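Local coordinates for protein isomaltose glucohydrolase (Kribbella flavida, PDB 5Z3E) that hydrolyses the alpha-1,6-glucosidic linkage of isomaltose from its non-reducing end, releasing beta-D-glucose and D-glucose during intracellular breakdown of a cyclic tetrasaccharide, at residues V272-L277 / L323-A328. The protein carries 1 engineered substitution. Sequence-based numbering, arbitrary orientation.
Sequences VVPFGL and LGWNLA
Asn326, on helix 317-329, turns its carboxamide to the backbone of Val273 in the loop 272-277 and bonds to both its backbone N and O. Val273 N gives its hydrogen to Asn326 OD1 at 3.0 Å, on a lone pair in the carbonyl plane, with a bent N-H...O angle of 147°. In return Asn326 ND2 donates to Val273 O at 2.9 Å, also on a lone pair but with the acceptor tilted somewhat from the amide plane. The second ND2 bond goes to Leu322 O, one turn back on the same helix, so both loop and helix fix the rotation of the buried amide. CB of Val272 lies 3.3 Å from Asn326 OD1, lining the oxygen with carbon. With Asn326 replaced by an alanine, Val273 N and O would probably lose both partners, and the loop would be freer to move against the helix. Beside this polar pairing, Trp325 has CG anti to its own N (chi1 -178°), which carries the indole out to the loop. Val273 CG1 sits over the five-membered ring of Trp325, 3.6 Å from its centroid, in a CH-pi contact. After a cis peptide bond, the side chain of Pro274 crosses that of Trp325 at about a right angle, with Pro274 CD off-centre over the six-membered ring in a CH-pi contact and CG 3.7 Å from Trp325 CH2. Trp158 of helix 151-167 and Met387 of helix 382-394 also touch the indole. Within the loop, Gly276 N bonds to Val272 O at 2.8 Å. The contact joins the loop between strand 254-255 and helix 283-296 to helix 317-329 in the catalytic domain, whose helical architecture fits the (alpha/alpha)6 barrel of glycoside hydrolase family 15.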
loop_
_atom_site.group_PDB
_atom_site.type_symbol
_atom_site.label_atom_id
_atom_site.label_comp_id
_atom_site.label_asym_id
_atom_site.label_seq_id
_atom_site.Cartn_x
_atom_site.Cartn_y
_atom_site.Cartn_z
ATOM N N VAL A 272 9.869 -4.396 4.654
ATOM C CA VAL A 272 10.562 -5.670 4.523
ATOM C C VAL A 272 9.974 -6.358 3.298
ATOM O O VAL A 272 10.576 -6.317 2.213
ATOM C CB VAL A 272 10.465 -6.496 5.833
ATOM C CG1 VAL A 272 11.248 -7.775 5.681
ATOM C CG2 VAL A 272 10.954 -5.690 7.017
ATOM N N VAL A 273 8.782 -6.925 3.428
ATOM C CA VAL A 273 8.036 -7.456 2.294
ATOM C C VAL A 273 6.782 -6.607 2.113
ATOM O O VAL A 273 6.006 -6.437 3.058
ATOM C CB VAL A 273 7.652 -8.931 2.545
ATOM C CG1 VAL A 273 6.804 -9.480 1.438
ATOM C CG2 VAL A 273 8.891 -9.766 2.770
ATOM N N PRO A 274 6.546 -6.042 0.920
ATOM C CA PRO A 274 7.219 -6.345 -0.351
ATOM C C PRO A 274 8.312 -5.374 -0.749
ATOM O O PRO A 274 8.941 -5.591 -1.778
ATOM C CB PRO A 274 6.072 -6.254 -1.355
ATOM C CG PRO A 274 5.218 -5.139 -0.815
ATOM C CD PRO A 274 5.262 -5.335 0.693
ATOM N N PHE A 275 8.559 -4.293 0.004
ATOM C CA PHE A 275 9.366 -3.215 -0.560
ATOM C C PHE A 275 10.876 -3.382 -0.445
ATOM O O PHE A 275 11.613 -2.665 -1.125
ATOM C CB PHE A 275 8.892 -1.888 -0.051
ATOM C CG PHE A 275 7.390 -1.601 -0.442
ATOM C CD1 PHE A 275 6.910 -1.918 -1.722
ATOM C CD2 PHE A 275 6.572 -1.064 0.457
ATOM C CE1 PHE A 275 5.581 -1.686 -2.076
ATOM C CE2 PHE A 275 5.215 -0.760 0.101
ATOM C CZ PHE A 275 4.777 -1.154 -1.162
ATOM N N GLY A 276 11.369 -4.292 0.380
ATOM C CA GLY A 276 12.747 -4.763 0.264
ATOM C C GLY A 276 13.876 -3.879 0.772
ATOM O O GLY A 276 15.002 -4.039 0.321
ATOM N N LEU A 277 13.606 -3.035 1.753
ATOM C CA LEU A 277 14.731 -2.283 2.360
ATOM C C LEU A 277 15.767 -3.262 2.976
ATOM O O LEU A 277 16.980 -2.990 2.939
ATOM C CB LEU A 277 14.234 -1.286 3.430
ATOM C CG LEU A 277 13.278 -0.053 3.171
ATOM C CD1 LEU A 277 12.933 0.917 4.349
ATOM C CD2 LEU A 277 13.935 0.736 2.073
ATOM N N LEU A 323 1.325 -7.880 8.269
ATOM C CA LEU A 323 2.176 -8.549 9.242
ATOM C C LEU A 323 2.206 -10.050 8.958
ATOM O O LEU A 323 3.278 -10.665 8.977
ATOM C CB LEU A 323 1.743 -8.235 10.675
ATOM C CG LEU A 323 2.636 -8.831 11.757
ATOM C CD1 LEU A 323 4.098 -8.420 11.628
ATOM C CD2 LEU A 323 2.105 -8.445 13.134
ATOM N N GLY A 324 1.044 -10.646 8.682
ATOM C CA GLY A 324 1.020 -12.055 8.365
ATOM C C GLY A 324 1.883 -12.419 7.160
ATOM O O GLY A 324 2.570 -13.442 7.161
ATOM N N TRP A 325 1.829 -11.583 6.116
ATOM C CA TRP A 325 2.628 -11.789 4.904
ATOM C C TRP A 325 4.105 -11.798 5.273
ATOM O O TRP A 325 4.882 -12.635 4.843
ATOM C CB TRP A 325 2.267 -10.666 3.949
ATOM C CG TRP A 325 2.919 -10.650 2.593
ATOM C CD1 TRP A 325 3.726 -11.575 1.991
ATOM C CD2 TRP A 325 2.733 -9.605 1.643
ATOM N NE1 TRP A 325 4.045 -11.146 0.723
ATOM C CE2 TRP A 325 3.451 -9.946 0.489
ATOM C CE3 TRP A 325 2.027 -8.403 1.664
ATOM C CZ2 TRP A 325 3.476 -9.117 -0.650
ATOM C CZ3 TRP A 325 2.051 -7.596 0.561
ATOM C CH2 TRP A 325 2.762 -7.947 -0.577
ATOM N N ASN A 326 4.490 -10.821 6.105
ATOM C CA ASN A 326 5.861 -10.709 6.561
ATOM C C ASN A 326 6.296 -11.897 7.438
ATOM O O ASN A 326 7.436 -12.364 7.318
ATOM C CB ASN A 326 6.071 -9.372 7.242
ATOM C CG ASN A 326 6.452 -8.343 6.214
ATOM O OD1 ASN A 326 7.639 -8.243 5.880
ATOM N ND2 ASN A 326 5.471 -7.674 5.626
ATOM N N LEU A 327 5.394 -12.392 8.274
ATOM C CA LEU A 327 5.707 -13.578 9.070
ATOM C C LEU A 327 5.890 -14.791 8.171
ATOM O O LEU A 327 6.842 -15.557 8.345
ATOM C CB LEU A 327 4.600 -13.795 10.097
ATOM C CG LEU A 327 4.581 -12.768 11.224
ATOM C CD1 LEU A 327 3.268 -12.830 12.004
ATOM C CD2 LEU A 327 5.763 -12.937 12.158
ATOM N N ALA A 328 5.010 -14.959 7.181
ATOM C CA ALA A 328 5.141 -16.078 6.255
ATOM C C ALA A 328 6.495 -16.042 5.548
ATOM O O ALA A 328 7.194 -17.038 5.441
ATOM C CB ALA A 328 4.017 -16.088 5.250
#